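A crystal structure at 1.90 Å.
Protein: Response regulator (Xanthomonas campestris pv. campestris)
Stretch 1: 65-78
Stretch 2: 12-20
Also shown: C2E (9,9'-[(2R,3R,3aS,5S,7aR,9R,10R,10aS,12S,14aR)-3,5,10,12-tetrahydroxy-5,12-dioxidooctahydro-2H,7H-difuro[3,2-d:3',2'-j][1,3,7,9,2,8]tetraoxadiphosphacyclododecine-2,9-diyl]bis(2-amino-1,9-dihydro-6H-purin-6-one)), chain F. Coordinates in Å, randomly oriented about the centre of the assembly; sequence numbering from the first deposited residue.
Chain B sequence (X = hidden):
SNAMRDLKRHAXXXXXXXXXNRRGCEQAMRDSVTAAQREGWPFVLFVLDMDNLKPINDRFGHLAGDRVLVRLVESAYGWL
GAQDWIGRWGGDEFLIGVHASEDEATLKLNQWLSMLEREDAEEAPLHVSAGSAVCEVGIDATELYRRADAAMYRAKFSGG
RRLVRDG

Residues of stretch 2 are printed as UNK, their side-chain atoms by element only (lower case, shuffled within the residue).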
ATOM      1  N   GLY B  65       8.016   5.034 -14.053  1.00 18.43           N
ATOM      2  CA  GLY B  65       7.091   5.184 -12.945  1.00 17.97           C
ATOM      3  C   GLY B  65       7.574   6.275 -12.006  1.00 18.84           C
ATOM      4  O   GLY B  65       6.769   7.027 -11.449  1.00 17.63           O
ATOM      5  N   ASP B  66       8.892   6.355 -11.820  1.00 17.42           N
ATOM      6  CA  ASP B  66       9.480   7.380 -10.957  1.00 18.35           C
ATOM      7  C   ASP B  66       9.095   8.744 -11.517  1.00 19.02           C
ATOM      8  O   ASP B  66       8.725   9.657 -10.776  1.00 19.55           O
ATOM      9  CB  ASP B  66      11.012   7.285 -10.947  1.00 18.53           C
ATOM     10  CG  ASP B  66      11.544   6.223 -10.008  1.00 19.83           C
ATOM     11  OD1 ASP B  66      10.747   5.542  -9.323  1.00 19.98           O
ATOM     12  OD2 ASP B  66      12.785   6.075  -9.958  1.00 17.46           O
ATOM     13  N   ARG B  67       9.194   8.878 -12.837  1.00 20.23           N
ATOM     14  CA  ARG B  67       8.869  10.132 -13.502  1.00 20.61           C
ATOM     15  C   ARG B  67       7.402  10.502 -13.270  1.00 20.92           C
ATOM     16  O   ARG B  67       7.072  11.681 -13.165  1.00 19.57           O
ATOM     17  CB  ARG B  67       9.181  10.031 -15.005  1.00 22.12           C
ATOM     18  CG  ARG B  67       9.099  11.359 -15.772  1.00 24.57           C
ATOM     19  CD  ARG B  67      10.032  12.438 -15.194  1.00 26.70           C
ATOM     20  NE  ARG B  67      11.461  12.164 -15.374  1.00 25.04           N
ATOM     21  CZ  ARG B  67      12.092  12.187 -16.547  1.00 27.55           C
ATOM     22  NH1 ARG B  67      11.423  12.470 -17.661  1.00 25.10           N
ATOM     23  NH2 ARG B  67      13.396  11.943 -16.608  1.00 24.25           N
ATOM     24  N   VAL B  68       6.526   9.500 -13.187  1.00 19.74           N
ATOM     25  CA  VAL B  68       5.111   9.764 -12.936  1.00 19.34           C
ATOM     26  C   VAL B  68       4.950  10.418 -11.562  1.00 18.37           C
ATOM     27  O   VAL B  68       4.224  11.398 -11.415  1.00 17.51           O
ATOM     28  CB  VAL B  68       4.261   8.467 -12.954  1.00 21.17           C
ATOM     29  CG1 VAL B  68       2.813   8.796 -12.632  1.00 21.81           C
ATOM     30  CG2 VAL B  68       4.353   7.795 -14.315  1.00 22.92           C
ATOM     31  N   LEU B  69       5.628   9.871 -10.555  1.00 17.03           N
ATOM     32  CA  LEU B  69       5.545  10.423  -9.204  1.00 17.18           C
ATOM     33  C   LEU B  69       6.151  11.821  -9.153  1.00 18.66           C
ATOM     34  O   LEU B  69       5.659  12.699  -8.442  1.00 17.86           O
ATOM     35  CB  LEU B  69       6.271   9.515  -8.210  1.00 17.44           C
ATOM     36  CG  LEU B  69       5.655   8.131  -7.980  1.00 17.31           C
ATOM     37  CD1 LEU B  69       6.582   7.311  -7.098  1.00 19.32           C
ATOM     38  CD2 LEU B  69       4.290   8.268  -7.332  1.00 20.12           C
ATOM     39  N   VAL B  70       7.227  12.024  -9.908  1.00 18.04           N
ATOM     40  CA  VAL B  70       7.879  13.323  -9.954  1.00 21.33           C
ATOM     41  C   VAL B  70       6.954  14.370 -10.577  1.00 21.72           C
ATOM     42  O   VAL B  70       6.840  15.482 -10.061  1.00 21.55           O
ATOM     43  CB  VAL B  70       9.201  13.258 -10.755  1.00 21.36           C
ATOM     44  CG1 VAL B  70       9.731  14.665 -11.017  1.00 23.29           C
ATOM     45  CG2 VAL B  70      10.233  12.459  -9.970  1.00 21.23           C
ATOM     46  N   ARG B  71       6.284  14.008 -11.669  1.00 23.59           N
ATOM     47  CA  ARG B  71       5.374  14.933 -12.343  1.00 25.07           C
ATOM     48  C   ARG B  71       4.165  15.259 -11.470  1.00 24.22           C
ATOM     49  O   ARG B  71       3.676  16.391 -11.470  1.00 22.14           O
ATOM     50  CB  ARG B  71       4.893  14.351 -13.679  1.00 29.43           C
ATOM     51  CG  ARG B  71       3.964  13.157 -13.543  1.00 37.20           C
ATOM     52  CD  ARG B  71       3.284  12.779 -14.861  1.00 42.38           C
ATOM     53  NE  ARG B  71       2.385  13.825 -15.345  1.00 47.35           N
ATOM     54  CZ  ARG B  71       2.767  14.874 -16.067  1.00 49.14           C
ATOM     55  NH1 ARG B  71       4.042  15.026 -16.403  1.00 50.79           N
ATOM     56  NH2 ARG B  71       1.874  15.778 -16.450  1.00 51.07           N
ATOM     57  N   LEU B  72       3.681  14.268 -10.726  1.00 24.05           N
ATOM     58  CA  LEU B  72       2.532  14.475  -9.851  1.00 23.66           C
ATOM     59  C   LEU B  72       2.826  15.591  -8.856  1.00 23.18           C
ATOM     60  O   LEU B  72       2.043  16.531  -8.710  1.00 22.77           O
ATOM     61  CB  LEU B  72       2.193  13.180  -9.103  1.00 25.59           C
ATOM     62  CG  LEU B  72       1.024  13.195  -8.108  1.00 27.32           C
ATOM     63  CD1 LEU B  72       0.540  11.775  -7.877  1.00 30.82           C
ATOM     64  CD2 LEU B  72       1.450  13.834  -6.790  1.00 29.52           C
ATOM     65  N   VAL B  73       3.962  15.482  -8.176  1.00 21.08           N
ATOM     66  CA  VAL B  73       4.364  16.474  -7.189  1.00 20.71           C
ATOM     67  C   VAL B  73       4.714  17.801  -7.859  1.00 21.97           C
ATOM     68  O   VAL B  73       4.380  18.873  -7.349  1.00 20.92           O
ATOM     69  CB  VAL B  73       5.572  15.966  -6.365  1.00 20.09           C
ATOM     70  CG1 VAL B  73       6.079  17.057  -5.437  1.00 19.47           C
ATOM     71  CG2 VAL B  73       5.155  14.742  -5.553  1.00 20.06           C
ATOM     72  N   GLU B  74       5.375  17.725  -9.009  1.00 22.30           N
ATOM     73  CA  GLU B  74       5.755  18.929  -9.742  1.00 25.78           C
ATOM     74  C   GLU B  74       4.512  19.751 -10.089  1.00 24.17           C
ATOM     75  O   GLU B  74       4.475  20.958  -9.860  1.00 23.76           O
ATOM     76  CB  GLU B  74       6.493  18.560 -11.033  1.00 27.34           C
ATOM     77  CG  GLU B  74       7.088  19.750 -11.764  1.00 33.36           C
ATOM     78  CD  GLU B  74       7.643  19.388 -13.130  1.00 37.73           C
ATOM     79  OE1 GLU B  74       8.334  20.236 -13.733  1.00 41.05           O
ATOM     80  OE2 GLU B  74       7.381  18.260 -13.605  1.00 40.21           O
ATOM     81  N   SER B  75       3.497  19.091 -10.634  1.00 25.00           N
ATOM     82  CA  SER B  75       2.266  19.777 -11.012  1.00 26.11           C
ATOM     83  C   SER B  75       1.524  20.334  -9.799  1.00 27.51           C
ATOM     84  O   SER B  75       0.863  21.370  -9.891  1.00 28.70           O
ATOM     85  CB  SER B  75       1.354  18.835 -11.805  1.00 27.15           C
ATOM     86  OG  SER B  75       1.029  17.672 -11.063  1.00 30.36           O
ATOM     87  N   ALA B  76       1.634  19.650  -8.664  1.00 25.87           N
ATOM     88  CA  ALA B  76       0.978  20.105  -7.443  1.00 26.63           C
ATOM     89  C   ALA B  76       1.569  21.448  -7.020  1.00 27.22           C
ATOM     90  O   ALA B  76       0.838  22.396  -6.725  1.00 25.37           O
ATOM     91  CB  ALA B  76       1.161  19.078  -6.333  1.00 26.61           C
ATOM     92  N   TYR B  77       2.898  21.525  -6.988  1.00 26.48           N
ATOM     93  CA  TYR B  77       3.575  22.761  -6.611  1.00 29.11           C
ATOM     94  C   TYR B  77       3.173  23.893  -7.555  1.00 29.88           C
ATOM     95  O   TYR B  77       3.395  25.069  -7.262  1.00 32.23           O
ATOM     96  CB  TYR B  77       5.098  22.574  -6.646  1.00 27.03           C
ATOM     97  CG  TYR B  77       5.672  21.924  -5.406  1.00 27.21           C
ATOM     98  CD1 TYR B  77       5.505  22.507  -4.151  1.00 26.60           C
ATOM     99  CD2 TYR B  77       6.400  20.735  -5.489  1.00 26.17           C
ATOM    100  CE1 TYR B  77       6.050  21.927  -3.006  1.00 27.14           C
ATOM    101  CE2 TYR B  77       6.950  20.146  -4.349  1.00 25.84           C
ATOM    102  CZ  TYR B  77       6.773  20.747  -3.113  1.00 23.68           C
ATOM    103  OH  TYR B  77       7.321  20.178  -1.989  1.00 24.16           O
ATOM    104  N   GLY B  78       2.567  23.527  -8.680  1.00 30.66           N
ATOM    105  CA  GLY B  78       2.138  24.515  -9.654  1.00 32.67           C
ATOM    106  C   GLY B  78       0.892  25.287  -9.262  1.00 33.25           C
ATOM    107  O   GLY B  78       0.587  26.318  -9.866  1.00 34.22           O
ATOM    108  N   UNK B  12      13.223  16.312   6.279  1.00 25.56           N
ATOM    109  CA  UNK B  12      11.798  16.460   5.983  1.00 23.93           C
ATOM    110  C   UNK B  12      11.328  16.295   4.545  1.00 23.19           C
ATOM    111  O   UNK B  12      10.127  16.369   4.289  1.00 19.63           O
ATOM    112  c   UNK B  12      11.306  17.816   6.503  1.00 27.25           C
ATOM    113  c   UNK B  12      10.913  17.914   7.982  1.00 29.62           C
ATOM    114  c   UNK B  12      11.982  17.291   8.851  1.00 33.54           C
ATOM    115  c   UNK B  12      10.692  19.373   8.350  1.00 31.51           C
ATOM    116  N   UNK B  13      12.242  16.081   3.605  1.00 21.21           N
ATOM    117  CA  UNK B  13      11.814  15.936   2.221  1.00 21.23           C
ATOM    118  C   UNK B  13      12.156  14.608   1.562  1.00 20.72           C
ATOM    119  O   UNK B  13      13.181  13.993   1.859  1.00 19.50           O
ATOM    120  c   UNK B  13      11.755  18.423   1.702  1.00 24.56           C
ATOM    121  c   UNK B  13      10.575  20.884   2.335  1.00 26.76           C
ATOM    122  c   UNK B  13      12.138  19.119   2.844  1.00 25.86           C
ATOM    123  c   UNK B  13      11.554  20.344   3.164  1.00 27.09           C
ATOM    124  c   UNK B  13      10.184  20.197   1.191  1.00 27.59           C
ATOM    125  c   UNK B  13      10.775  18.971   0.881  1.00 25.65           C
ATOM    126  c   UNK B  13      12.367  17.089   1.373  1.00 23.56           C
ATOM    127  N   UNK B  14      11.269  14.174   0.669  1.00 19.22           N
ATOM    128  CA  UNK B  14      11.448  12.934  -0.076  1.00 19.52           C
ATOM    129  C   UNK B  14      12.415  13.223  -1.217  1.00 20.14           C
ATOM    130  O   UNK B  14      12.112  14.015  -2.110  1.00 19.87           O
ATOM    131  o   UNK B  14      10.867  10.259  -1.076  1.00 17.91           O
ATOM    132  o   UNK B  14       9.803  11.284  -2.702  1.00 17.59           O
ATOM    133  c   UNK B  14      10.270  11.249  -1.544  1.00 18.37           C
ATOM    134  c   UNK B  14      10.114  12.464  -0.660  1.00 19.69           C
ATOM    135  N   UNK B  15      13.590  12.579  -1.212  1.00 20.06           N
ATOM    136  CA  UNK B  15      14.550  12.836  -2.291  1.00 20.46           C
ATOM    137  C   UNK B  15      14.034  12.686  -3.722  1.00 19.31           C
ATOM    138  O   UNK B  15      14.249  13.571  -4.547  1.00 19.34           O
ATOM    139  c   UNK B  15      14.122  11.602  -0.249  1.00 20.78           C
ATOM    140  c   UNK B  15      15.708  11.884  -1.969  1.00 21.89           C
ATOM    141  c   UNK B  15      15.091  10.831  -1.096  1.00 25.42           C
ATOM    142  N   UNK B  16      13.345  11.589  -4.020  1.00 18.34           N
ATOM    143  CA  UNK B  16      12.845  11.375  -5.377  1.00 19.61           C
ATOM    144  C   UNK B  16      11.919  12.468  -5.913  1.00 20.04           C
ATOM    145  O   UNK B  16      12.188  13.056  -6.964  1.00 19.12           O
ATOM    146  c   UNK B  16      12.103  10.034  -5.483  1.00 18.77           C
ATOM    147  c   UNK B  16      10.616   8.567  -6.898  1.00 19.23           C
ATOM    148  c   UNK B  16      12.933   9.136  -7.650  1.00 18.64           C
ATOM    149  c   UNK B  16      11.702   9.647  -6.914  1.00 18.61           C
ATOM    150  N   UNK B  17      10.841  12.745  -5.184  1.00 19.23           N
ATOM    151  CA  UNK B  17       9.834  13.709  -5.629  1.00 20.54           C
ATOM    152  C   UNK B  17       9.933  15.161  -5.170  1.00 20.40           C
ATOM    153  O   UNK B  17       9.308  16.034  -5.770  1.00 22.37           O
ATOM    154  c   UNK B  17       8.417  13.217  -5.260  1.00 20.00           C
ATOM    155  o   UNK B  17       8.269  13.196  -3.832  1.00 20.52           O
ATOM    156  c   UNK B  17       8.189  11.809  -5.800  1.00 21.92           C
ATOM    157  N   UNK B  18      10.685  15.414  -4.109  1.00 20.53           N
ATOM    158  CA  UNK B  18      10.849  16.761  -3.574  1.00 23.04           C
ATOM    159  C   UNK B  18       9.626  17.194  -2.762  1.00 22.61           C
ATOM    160  O   UNK B  18       9.491  18.357  -2.381  1.00 21.59           O
ATOM    161  c   UNK B  18      11.979  18.937  -4.273  1.00 34.90           C
ATOM    162  c   UNK B  18      12.835  19.489  -5.403  1.00 37.38           C
ATOM    163  o   UNK B  18      12.730  18.988  -6.544  1.00 38.48           O
ATOM    164  o   UNK B  18      13.619  20.427  -5.145  1.00 42.65           O
ATOM    165  c   UNK B  18      11.132  17.757  -4.703  1.00 26.72           C
ATOM    166  N   UNK B  19       8.719  16.256  -2.519  1.00 21.65           N
ATOM    167  CA  UNK B  19       7.562  16.545  -1.690  1.00 20.07           C
ATOM    168  C   UNK B  19       8.110  16.254  -0.298  1.00 17.52           C
ATOM    169  O   UNK B  19       9.229  15.760  -0.171  1.00 17.53           O
ATOM    170  c   UNK B  19       6.419  15.595  -2.014  1.00 19.75           C
ATOM    171  N   UNK B  20       7.356  16.574   0.744  1.00 17.18           N
ATOM    172  CA  UNK B  20       7.811  16.268   2.094  1.00 16.22           C
ATOM    173  C   UNK B  20       7.820  14.740   2.201  1.00 17.85           C
ATOM    174  O   UNK B  20       7.140  14.059   1.424  1.00 17.79           O
ATOM    175  c   UNK B  20       6.831  16.834   3.125  1.00 15.60           C
ATOM    176  c   UNK B  20       7.883  18.944   3.942  1.00 18.30           C
ATOM    177  c   UNK B  20       6.686  18.358   3.207  1.00 16.34           C
ATOM    178  c   UNK B  20       5.380  18.716   3.911  1.00 16.04           C
TER
HETATM  179  P1  C2E F 486       4.620  -2.878  -5.710  1.00 16.03           P
HETATM  180  O2P C2E F 486       6.078  -2.506  -5.823  1.00 16.35           O
HETATM  181  O1P C2E F 486       4.269  -4.257  -6.182  1.00 15.04           O
HETATM  182  O5' C2E F 486       4.123  -2.770  -4.219  1.00 14.85           O
HETATM  183  C5' C2E F 486       2.750  -3.079  -3.900  1.00 14.51           C
HETATM  184  C4' C2E F 486       2.576  -2.846  -2.408  1.00 13.29           C
HETATM  185  O4' C2E F 486       3.501  -3.518  -1.578  1.00 13.45           O
HETATM  186  C3' C2E F 486       2.705  -1.372  -2.042  1.00 14.61           C
HETATM  187  O3' C2E F 486       1.483  -0.661  -2.301  1.00 14.67           O
HETATM  188  C2' C2E F 486       3.108  -1.472  -0.602  1.00 13.41           C
HETATM  189  O2' C2E F 486       1.917  -1.504   0.202  1.00 14.33           O
HETATM  190  C1' C2E F 486       3.910  -2.758  -0.449  1.00 12.04           C
HETATM  191  N9  C2E F 486       5.357  -2.466  -0.560  1.00 14.38           N
HETATM  192  C8  C2E F 486       6.181  -2.817  -1.575  1.00 15.54           C
HETATM  193  N7  C2E F 486       7.444  -2.403  -1.351  1.00 15.06           N
HETATM  194  C5  C2E F 486       7.444  -1.780  -0.175  1.00 15.94           C
HETATM  195  C6  C2E F 486       8.460  -1.108   0.674  1.00 17.77           C
HETATM  196  O6  C2E F 486       9.659  -1.044   0.301  1.00 18.74           O
HETATM  197  N1  C2E F 486       8.064  -0.578   1.858  1.00 15.60           N
HETATM  198  C2  C2E F 486       6.774  -0.640   2.291  1.00 15.69           C
HETATM  199  N2  C2E F 486       6.444  -0.097   3.477  1.00 15.28           N
HETATM  200  N3  C2E F 486       5.784  -1.246   1.553  1.00 14.50           N
HETATM  201  C4  C2E F 486       6.064  -1.819   0.340  1.00 13.48           C
HETATM  202  P11 C2E F 486       1.717   0.862  -2.768  1.00 13.79           P
HETATM  203  O21 C2E F 486       2.544   1.575  -1.752  1.00 12.88           O
HETATM  204  O11 C2E F 486       0.346   1.418  -2.919  1.00 14.78           O
HETATM  205  O5A C2E F 486       2.453   0.883  -4.167  1.00 14.22           O
HETATM  206  C5A C2E F 486       1.812   0.275  -5.287  1.00 13.44           C
HETATM  207  C4A C2E F 486       2.699   0.359  -6.497  1.00 14.43           C
HETATM  208  O4A C2E F 486       3.149   1.703  -6.829  1.00 17.33           O
HETATM  209  C3A C2E F 486       3.968  -0.476  -6.365  1.00 15.11           C
HETATM  210  O3A C2E F 486       3.728  -1.877  -6.621  1.00 16.84           O
HETATM  211  C2A C2E F 486       4.861   0.176  -7.372  1.00 15.00           C
HETATM  212  O2A C2E F 486       4.642  -0.459  -8.645  1.00 14.12           O
HETATM  213  C1A C2E F 486       4.469   1.645  -7.402  1.00 15.40           C
HETATM  214  N91 C2E F 486       5.466   2.468  -6.661  1.00 15.96           N
HETATM  215  C81 C2E F 486       5.467   2.823  -5.351  1.00 16.37           C
HETATM  216  N71 C2E F 486       6.545   3.584  -5.047  1.00 15.71           N
HETATM  217  C51 C2E F 486       7.260   3.729  -6.173  1.00 16.84           C
HETATM  218  C61 C2E F 486       8.519   4.412  -6.590  1.00 17.56           C
HETATM  219  O61 C2E F 486       9.212   5.070  -5.783  1.00 18.30           O
HETATM  220  N11 C2E F 486       8.909   4.305  -7.884  1.00 16.53           N
HETATM  221  C21 C2E F 486       8.196   3.598  -8.820  1.00 17.76           C
HETATM  222  N21 C2E F 486       8.653   3.536 -10.094  1.00 18.37           N
HETATM  223  N31 C2E F 486       7.037   2.954  -8.506  1.00 16.95           N
HETATM  224  C41 C2E F 486       6.535   2.987  -7.225  1.00 16.90           C
HETATM  225  O   HOH W   1       8.970  16.816  -8.289  1.00 27.06           O

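Position 12 carries four carbons, forked at the second, and lies out of reach of stretch 1. The fork one carbon beyond CB marks Leu12, the last helical residue before the chain turns off.

Position 13 has one carbon followed by a ring of six carbons with no oxygen on it, and the edge of that ring lies near the hydroxyl of Tyr77; it is Phe13. Here the chain leaves helical phi/psi. The contact is slight, with Tyr77 OH 4.3 Å from Phe13 CE2.

At position 14 there are two carbons, the second carrying two oxygens, and none touches stretch 1: a short carboxylate, Asp14. It nevertheless organizes the loop. Asp14 N donates to the backbone O of position 19 at 2.7 Å, and Asp14 O accepts from the backbone N of position 18 at 2.8 Å.

Position 15 shows three carbons closing a ring onto the backbone N, which only proline does. Pro15 is exposed, makes no contact with the helix, and has no amide hydrogen to donate.

Position 16 again has four carbons forked at the second, now with CB pointing toward the helix and the side chain meeting Asp66, Leu69 and Val70: Leu16. It has the largest area covered by the other stretch of any residue here. Leu16 CD1 comes 3.8 Å from Asp66 OD2, and Leu16 CD2 packs 4.2 Å from Leu69 CD1; Val70 CG2 reaches Leu16 O at 3.6 Å.

One carbon bearing an oxygen and a methyl, set against Leu69, Val70 and Val73, identifies position 17 as Thr17. Thr17 CG2 packs 3.8 Å from Leu69 CB, and Thr17 CB lies 3.6 Å from Val73 CG2. Thr17 OG1 also donates to Asp14 OD1 at 2.7 Å, and Thr17 N donates to that same Asp14 OD1 at 3.1 Å.

Position 18 extends three carbons, the third carrying two oxygens, and meets Val73 and Tyr77 through its backbone: Glu18. Its phi is positive at 77°, and the end of its side chain leads away from the helix. What matters is its backbone, for Tyr77 OH donates to Glu18 O at 2.9 Å.

Position 19 has a single carbon, its CB, packed against Val73 in a close apolar fit, so it is Ala19. Ala19 CB lies 3.7 Å from Val73 CG1.

Position 20 has four carbons forked at the second and makes no contact within 4.5 Å; it is Leu20.

The rule is that a loop ordered by its own hydrogen bonds lies against one side of a helix. Asp66, Leu69, Val70, Val73 and Tyr77 supply the helix surface, and the closest backbone approach is Val70 CA to Thr17 CA, 4.8 Å. Packing is mostly apolar, with one direct hydrogen bond at the Tyr77 end and a water donating to Thr17 O at 2.7 Å and Val70 O at 3.1 Å. At the other end the packing meets the ligand: C2E N11 donates to Asp66 OD1 at 2.6 Å, and Leu16 CD2 lies 3.9 Å from C2E O61.

Stretch 2 (12-20) LFDPLTEAL
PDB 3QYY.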